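PDB 3LP5: putative cell surface hydrolase from Lactobacillus plantarum, which is of unknown substrate specificity but has an alpha/beta-hydrolase fold and probably acts as a hydrolase at the bacterial cell surface. Local coordinates for residues A[98-103]-A[126-131]; A[4-9]-A[61-66]; A[169-174]-A[203-208]. All blocks are in the same frame, centred on the assembly; numbering follows the deposited sequence.

Contact 1: residues A[98-103]-A[126-131]; sequences NHFYAL and VHIDRL
Residues 98-103 and 126-131 run as neighbouring parallel strands, 4.6 Å apart at their axes' closest approach, twisted by 42° and joined by four backbone hydrogen bonds. His99 pairs with His127 and Phe100 with Ile128, but Ala102 pairs with Leu131: Asp129 is an extra residue in the second strand, a beta bulge. Phe100 O receives Asp129 N (2.9 Å) nearly along the C=O axis, while Arg130 N, buried by the contact, finds no acceptor. Pairing resumes where Ala102 N reaches Arg130 O (2.9 Å). Phe100 CG stands between the backbone N and the carbonyl carbon (chi1 68°), and the ring beyond it lies against the second strand. Ile128 CB sits over one ring face, 4.0 Å from the centroid, in a CH-pi contact, with Val126 CG1 touching Phe100 CD2 (3.9 Å). Farther along the sheet face that carries Phe100 and Ile128, Ala102 CB meets Ile128 CD1 (3.8 Å) and Leu131 CD1 (3.7 Å). Leu116 and Trp112 of helix 107-118 pack on this hydrophobic patch. On the opposite face of the sheet Tyr101 and Arg130 lie side by side, ring and guanidinium planes 17° apart. Tyr101 CE1 stands over the guanidinium face, close to Arg130 NH2 (3.1 Å), while Arg130 NE is held by Leu231 O. Beside them Asp129 CB leans against the Tyr101 ring. Helix 107-118 links these strands, making a beta-alpha-beta crossover of the alpha/beta-hydrolase sheet; the GxSxG sequence beginning at the end of strand 99-105 (Gly104, Ser106, Gly108) probably forms the family's nucleophile elbow.

Contact 2: residues A[4-9]-A[61-66]; sequences MAPVIM and PFIVIG
Val7, Ile8 and Met9 pair with Phe62, Ile63 and Val64 as parallel strands in the central sheet of the alpha/beta-hydrolase fold, strand axes 24° apart. Four backbone hydrogen bonds, from Val7 N to Pro61 O at one end to Ile65 N to Met9 O at the other, join them. Packing is tightest on the face of the sheet that bears Ile8 and Ile63, where Ile8 CG2 presses on Ile65 CD1 at 3.4 Å, closer than usual for two methyls, with helix 74-92 lying against both residues. On the opposite face, Met9 leans across the strand toward Phe62, and Met9 SD lies 5.0 Å from the Phe62 centroid, an oblique Met-aromatic contact. Val7 runs alongside the same ring, Val7 CB touching Phe62 CD1 (3.9 Å). Helix 17-30 closes over this side through Phe20, Ile24 and Leu27, and His35 stacks on the Phe62 ring. The N-terminal end is looser. Before the strand begins, the partly exposed Met4 crosses Pro61 at about a right angle, meeting it by CG and SD alone, and the two prolines touch lightly, Pro6 CB to Pro61 CG (3.9 Å). Between the loose end and the core, Pro6 CB meets the tip of Ile63, CD1, at 3.6 Å.

Contact 3: residues A[169-174]-A[203-208]; sequences YSIAGT and TEITVT
Tyr169 carries CG anti to its carbonyl carbon (chi1 -55°), and Ile205 turns CG1 the same way (chi1 -61°), which starts both side chains off beside their backbone N, on the same face of the sheet. Tyr169 CD1 is the meeting point: it touches Thr203 CB at 3.7 Å, ring and threonine lying side by side, and Ile205 CD1 at 3.9 Å, where the two side chains cross. An alanine in place of Tyr169 would probably leave Thr203 CB and Ile205 CD1 without the ring they pack on, and the Tyr230 ring without this aromatic neighbour. Farther on, Ile171 CG1 faces Ile205 CB, and Ile171 CG2 meets Val207 CG2 (3.8 Å). Leu226 and Ile223 of helix 217-231 close over Ile205 and Val207. The two strands are the last pair in the parallel part of an alpha/beta-hydrolase sheet, with 201-206 its outermost strand within the chain. Their axes lie 25° apart, and four backbone hydrogen bonds, Ser170 N to Thr203 O through Val207 N to Ala172 O, join them in unbroken register. The other face is less hydrophobic, bearing Ser170, Ala172, Glu204 and Thr206; there Thr206 CG2 rests on Ala172 O (3.5 Å) and touches Thr174 CG2 (3.8 Å) just past the strand end, the two threonine side chains crossing at about a right angle. Past the strands the two segments close in: Gly173 CA approaches Val207 O at 3.0 Å. Gly173 N is hydrogen-bonded to Asn211 OD1.

In the fold
From the N terminus, contact 2 closes first, a loop of 51 residues carrying helix 17-30 and strands 37-42 and 48-52. Contact 1 then closes 22 residues built round helix 107-118, and contact 3 closes 28 residues with two short helices, 185-188 and 191-195. The three loops follow one another without nesting or crossing. All three lie in one sheet. Strands 7-10 and 99-105 are neighbours, joining contacts 2 and 1, and strands 127-134 and 167-172 join contacts 1 and 3. Contacts 2 and 3 sit on opposite sides of the chain's centre, about 22 Å apart between centres, with contact 1 between them.

Contact 1: residues A[98-103]-A[126-131]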
# COMPACT_ATOMS: atom_id res chain seq x y z
N ASN A 98 12.93 13.38 -2.50
CA ASN A 98 11.84 14.27 -2.12
C ASN A 98 10.50 13.90 -2.72
O ASN A 98 9.55 14.65 -2.60
CB ASN A 98 12.20 15.76 -2.26
CG ASN A 98 12.32 16.18 -3.70
OD1 ASN A 98 12.10 15.38 -4.62
ND2 ASN A 98 12.66 17.45 -3.92
N HIS A 99 10.44 12.73 -3.33
CA HIS A 99 9.25 12.19 -3.99
C HIS A 99 9.29 10.68 -3.71
O HIS A 99 10.41 10.12 -3.65
CB HIS A 99 9.28 12.46 -5.53
CG HIS A 99 8.81 13.83 -5.93
ND1 HIS A 99 9.68 14.90 -6.12
CD2 HIS A 99 7.56 14.32 -6.17
CE1 HIS A 99 8.99 15.98 -6.45
NE2 HIS A 99 7.70 15.65 -6.50
N PHE A 100 8.13 10.03 -3.50
CA PHE A 100 8.10 8.57 -3.37
C PHE A 100 6.74 8.01 -3.81
O PHE A 100 5.77 8.76 -4.04
CB PHE A 100 8.45 8.11 -1.92
CG PHE A 100 7.40 8.47 -0.91
CD1 PHE A 100 6.53 7.54 -0.43
CD2 PHE A 100 7.29 9.80 -0.44
CE1 PHE A 100 5.55 7.85 0.52
CE2 PHE A 100 6.27 10.16 0.52
CZ PHE A 100 5.41 9.19 1.00
N TYR A 101 6.70 6.70 -4.03
CA TYR A 101 5.46 5.98 -4.25
C TYR A 101 5.23 4.97 -3.11
O TYR A 101 6.17 4.43 -2.49
CB TYR A 101 5.49 5.24 -5.58
CG TYR A 101 6.14 6.04 -6.68
CD1 TYR A 101 5.40 6.93 -7.41
CD2 TYR A 101 7.52 5.99 -6.89
CE1 TYR A 101 5.95 7.68 -8.39
CE2 TYR A 101 8.11 6.77 -7.89
CZ TYR A 101 7.30 7.61 -8.65
OH TYR A 101 7.80 8.40 -9.67
N ALA A 102 3.97 4.69 -2.87
CA ALA A 102 3.64 3.82 -1.75
C ALA A 102 2.77 2.67 -2.21
O ALA A 102 1.85 2.86 -3.01
CB ALA A 102 2.93 4.65 -0.68
N LEU A 103 3.09 1.45 -1.71
CA LEU A 103 2.26 0.29 -1.90
C LEU A 103 1.87 -0.21 -0.51
O LEU A 103 2.75 -0.46 0.33
CB LEU A 103 2.99 -0.83 -2.64
CG LEU A 103 2.20 -2.13 -2.86
CD1 LEU A 103 1.09 -2.01 -3.86
CD2 LEU A 103 3.06 -3.32 -3.33
N VAL A 126 9.05 16.28 1.57
CA VAL A 126 8.97 14.97 0.91
C VAL A 126 7.54 14.71 0.47
O VAL A 126 6.62 14.65 1.31
CB VAL A 126 9.46 13.87 1.86
CG1 VAL A 126 9.65 12.55 1.13
CG2 VAL A 126 10.76 14.29 2.49
N HIS A 127 7.31 14.55 -0.83
CA HIS A 127 5.92 14.36 -1.29
C HIS A 127 5.64 12.96 -1.86
O HIS A 127 6.52 12.37 -2.46
CB HIS A 127 5.55 15.43 -2.29
CG HIS A 127 5.82 16.82 -1.79
ND1 HIS A 127 6.91 17.56 -2.19
CD2 HIS A 127 5.18 17.56 -0.85
CE1 HIS A 127 6.92 18.72 -1.55
NE2 HIS A 127 5.89 18.74 -0.73
N ILE A 128 4.41 12.46 -1.67
CA ILE A 128 4.00 11.19 -2.26
C ILE A 128 3.37 11.51 -3.61
O ILE A 128 2.67 12.48 -3.72
CB ILE A 128 3.06 10.41 -1.34
CG1 ILE A 128 2.75 9.02 -1.92
CG2 ILE A 128 1.80 11.24 -1.00
CD1 ILE A 128 1.87 8.28 -1.07
N ASP A 129 3.67 10.72 -4.62
CA ASP A 129 3.11 10.94 -5.97
C ASP A 129 1.93 10.00 -6.22
O ASP A 129 0.88 10.40 -6.78
CB ASP A 129 4.17 10.65 -7.06
CG ASP A 129 5.27 11.71 -7.13
OD1 ASP A 129 5.18 12.76 -6.43
OD2 ASP A 129 6.26 11.52 -7.91
N ARG A 130 2.13 8.73 -5.84
CA ARG A 130 1.13 7.68 -6.09
C ARG A 130 1.06 6.70 -4.92
O ARG A 130 2.08 6.40 -4.32
CB ARG A 130 1.47 6.93 -7.37
CG ARG A 130 1.37 7.84 -8.60
CD ARG A 130 1.34 7.05 -9.94
NE ARG A 130 2.66 6.46 -10.12
CZ ARG A 130 3.61 7.00 -10.89
NH1 ARG A 130 3.36 8.12 -11.53
NH2 ARG A 130 4.80 6.41 -11.00
N LEU A 131 -0.17 6.30 -4.57
CA LEU A 131 -0.52 5.24 -3.60
C LEU A 131 -1.36 4.12 -4.23
O LEU A 131 -2.39 4.37 -4.87
CB LEU A 131 -1.31 5.85 -2.41
CG LEU A 131 -1.86 4.83 -1.38
CD1 LEU A 131 -0.71 4.04 -0.66
CD2 LEU A 131 -2.79 5.63 -0.44

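Contact 2: residues A[4-9]-A[61-66]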
# COMPACT_ATOMS: atom_id res chain seq x y z
N MET A 4 16.46 10.06 -6.90
CA MET A 4 15.90 8.86 -6.25
C MET A 4 14.43 9.10 -5.90
O MET A 4 14.11 10.16 -5.30
CB MET A 4 16.68 8.44 -4.98
CG MET A 4 16.20 7.12 -4.33
SD MET A 4 16.81 6.75 -2.63
CE MET A 4 16.49 8.32 -1.89
N ALA A 5 13.56 8.18 -6.34
CA ALA A 5 12.20 8.09 -5.81
C ALA A 5 11.86 6.64 -5.48
O ALA A 5 11.54 5.86 -6.36
CB ALA A 5 11.15 8.71 -6.77
N PRO A 6 11.91 6.27 -4.21
CA PRO A 6 11.80 4.88 -3.82
C PRO A 6 10.34 4.44 -3.91
O PRO A 6 9.47 5.29 -3.94
CB PRO A 6 12.32 4.87 -2.40
CG PRO A 6 11.99 6.27 -1.87
CD PRO A 6 12.06 7.19 -3.06
N VAL A 7 10.09 3.14 -4.09
CA VAL A 7 8.74 2.63 -3.96
C VAL A 7 8.69 1.98 -2.54
O VAL A 7 9.33 0.93 -2.30
CB VAL A 7 8.45 1.57 -4.99
CG1 VAL A 7 6.99 1.09 -4.88
CG2 VAL A 7 8.76 2.08 -6.35
N ILE A 8 7.96 2.59 -1.60
CA ILE A 8 7.90 2.09 -0.21
C ILE A 8 6.69 1.17 0.03
O ILE A 8 5.59 1.56 -0.25
CB ILE A 8 7.93 3.27 0.80
CG1 ILE A 8 9.15 4.17 0.45
CG2 ILE A 8 8.03 2.74 2.24
CD1 ILE A 8 9.25 5.58 1.19
N MET A 9 6.94 -0.09 0.44
CA MET A 9 5.89 -1.12 0.46
C MET A 9 5.68 -1.59 1.89
O MET A 9 6.65 -1.88 2.62
CB MET A 9 6.27 -2.33 -0.41
CG MET A 9 6.79 -1.94 -1.92
SD MET A 9 7.48 -3.39 -2.82
CE MET A 9 9.19 -3.12 -2.41
N PRO A 61 14.55 2.45 -5.87
CA PRO A 61 14.68 1.29 -5.03
C PRO A 61 13.34 0.91 -4.38
O PRO A 61 12.48 1.78 -4.17
CB PRO A 61 15.69 1.74 -3.95
CG PRO A 61 15.52 3.26 -3.92
CD PRO A 61 15.25 3.63 -5.33
N PHE A 62 13.19 -0.39 -4.11
CA PHE A 62 12.05 -0.91 -3.39
C PHE A 62 12.45 -0.92 -1.94
O PHE A 62 13.49 -1.51 -1.57
CB PHE A 62 11.76 -2.37 -3.80
CG PHE A 62 11.23 -2.54 -5.23
CD1 PHE A 62 10.75 -1.45 -5.98
CD2 PHE A 62 11.16 -3.82 -5.80
CE1 PHE A 62 10.23 -1.62 -7.28
CE2 PHE A 62 10.67 -4.00 -7.12
CZ PHE A 62 10.21 -2.90 -7.85
N ILE A 63 11.68 -0.28 -1.09
CA ILE A 63 11.95 -0.35 0.33
C ILE A 63 10.74 -1.01 1.05
O ILE A 63 9.62 -0.48 0.97
CB ILE A 63 12.25 1.05 0.84
CG1 ILE A 63 13.41 1.68 0.03
CG2 ILE A 63 12.60 0.99 2.33
CD1 ILE A 63 13.67 3.20 0.47
N VAL A 64 10.93 -2.18 1.70
CA VAL A 64 9.83 -2.82 2.43
C VAL A 64 9.94 -2.33 3.84
O VAL A 64 11.04 -2.37 4.42
CB VAL A 64 9.97 -4.37 2.43
CG1 VAL A 64 8.83 -5.08 3.29
CG2 VAL A 64 9.92 -4.88 0.99
N ILE A 65 8.84 -1.87 4.41
CA ILE A 65 8.80 -1.52 5.82
C ILE A 65 7.72 -2.35 6.49
O ILE A 65 6.54 -2.18 6.16
CB ILE A 65 8.49 0.00 6.05
CG1 ILE A 65 9.53 0.87 5.35
CG2 ILE A 65 8.41 0.30 7.59
CD1 ILE A 65 9.25 2.33 5.42
N GLY A 66 8.12 -3.26 7.39
CA GLY A 66 7.13 -3.98 8.18
C GLY A 66 7.43 -3.92 9.66
O GLY A 66 8.33 -3.16 10.11

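Contact 3: residues A[169-174]-A[203-208]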
# COMPACT_ATOMS: atom_id res chain seq x y z
N TYR A 169 -4.75 4.34 -6.34
CA TYR A 169 -5.37 3.08 -6.88
C TYR A 169 -5.72 2.11 -5.75
O TYR A 169 -4.87 1.81 -4.88
CB TYR A 169 -4.42 2.39 -7.85
CG TYR A 169 -3.98 3.30 -8.96
CD1 TYR A 169 -4.70 3.33 -10.18
CD2 TYR A 169 -2.85 4.10 -8.83
CE1 TYR A 169 -4.34 4.16 -11.23
CE2 TYR A 169 -2.45 4.95 -9.90
CZ TYR A 169 -3.21 4.96 -11.08
OH TYR A 169 -2.88 5.78 -12.09
N SER A 170 -6.98 1.68 -5.72
CA SER A 170 -7.42 0.74 -4.73
C SER A 170 -7.90 -0.55 -5.45
O SER A 170 -8.90 -0.52 -6.16
CB SER A 170 -8.55 1.33 -3.89
OG SER A 170 -9.08 0.35 -2.95
N ILE A 171 -7.14 -1.64 -5.30
CA ILE A 171 -7.52 -2.97 -5.82
C ILE A 171 -8.37 -3.67 -4.79
O ILE A 171 -8.02 -3.67 -3.60
CB ILE A 171 -6.28 -3.81 -6.10
CG1 ILE A 171 -5.45 -3.16 -7.25
CG2 ILE A 171 -6.62 -5.33 -6.33
CD1 ILE A 171 -3.98 -3.66 -7.34
N ALA A 172 -9.50 -4.23 -5.24
CA ALA A 172 -10.37 -5.08 -4.42
C ALA A 172 -10.80 -6.33 -5.19
O ALA A 172 -10.86 -6.35 -6.44
CB ALA A 172 -11.61 -4.28 -4.00
N GLY A 173 -11.07 -7.39 -4.46
CA GLY A 173 -11.77 -8.53 -5.04
C GLY A 173 -13.27 -8.40 -4.84
O GLY A 173 -13.79 -7.35 -4.41
N THR A 174 -14.00 -9.45 -5.15
CA THR A 174 -15.47 -9.39 -4.97
C THR A 174 -15.98 -10.30 -3.85
O THR A 174 -17.17 -10.40 -3.64
CB THR A 174 -16.25 -9.56 -6.28
OG1 THR A 174 -15.76 -10.72 -6.98
CG2 THR A 174 -16.09 -8.27 -7.17
N THR A 203 -8.92 5.66 -8.17
CA THR A 203 -9.26 4.59 -9.16
C THR A 203 -9.46 3.24 -8.48
O THR A 203 -8.57 2.77 -7.82
CB THR A 203 -8.19 4.47 -10.25
OG1 THR A 203 -8.12 5.70 -10.92
CG2 THR A 203 -8.51 3.42 -11.31
N GLU A 204 -10.67 2.66 -8.61
CA GLU A 204 -10.93 1.33 -8.11
C GLU A 204 -10.71 0.33 -9.21
O GLU A 204 -11.13 0.55 -10.35
CB GLU A 204 -12.39 1.20 -7.63
CG GLU A 204 -12.71 2.31 -6.62
CD GLU A 204 -14.21 2.43 -6.33
OE1 GLU A 204 -14.70 1.59 -5.55
OE2 GLU A 204 -14.89 3.33 -6.90
N ILE A 205 -10.08 -0.79 -8.84
CA ILE A 205 -9.71 -1.85 -9.80
C ILE A 205 -10.14 -3.14 -9.16
O ILE A 205 -9.88 -3.35 -7.99
CB ILE A 205 -8.16 -1.88 -10.10
CG1 ILE A 205 -7.69 -0.57 -10.70
CG2 ILE A 205 -7.78 -3.08 -11.05
CD1 ILE A 205 -6.18 -0.29 -10.63
N THR A 206 -10.77 -4.04 -9.94
CA THR A 206 -11.12 -5.34 -9.43
C THR A 206 -10.12 -6.40 -9.86
O THR A 206 -9.73 -6.49 -11.03
CB THR A 206 -12.56 -5.79 -9.89
OG1 THR A 206 -13.46 -4.73 -9.62
CG2 THR A 206 -13.02 -6.98 -9.10
N VAL A 207 -9.72 -7.22 -8.90
CA VAL A 207 -8.99 -8.45 -9.16
C VAL A 207 -9.69 -9.53 -8.36
O VAL A 207 -9.74 -9.47 -7.11
CB VAL A 207 -7.49 -8.33 -8.70
CG1 VAL A 207 -6.76 -9.67 -8.80
CG2 VAL A 207 -6.79 -7.31 -9.55
N THR A 208 -10.18 -10.57 -9.05
CA THR A 208 -11.00 -11.52 -8.35
C THR A 208 -10.11 -12.35 -7.44
O THR A 208 -9.03 -12.72 -7.85
CB THR A 208 -11.86 -12.39 -9.29
OG1 THR A 208 -11.00 -13.31 -9.97
CG2 THR A 208 -12.59 -11.51 -10.31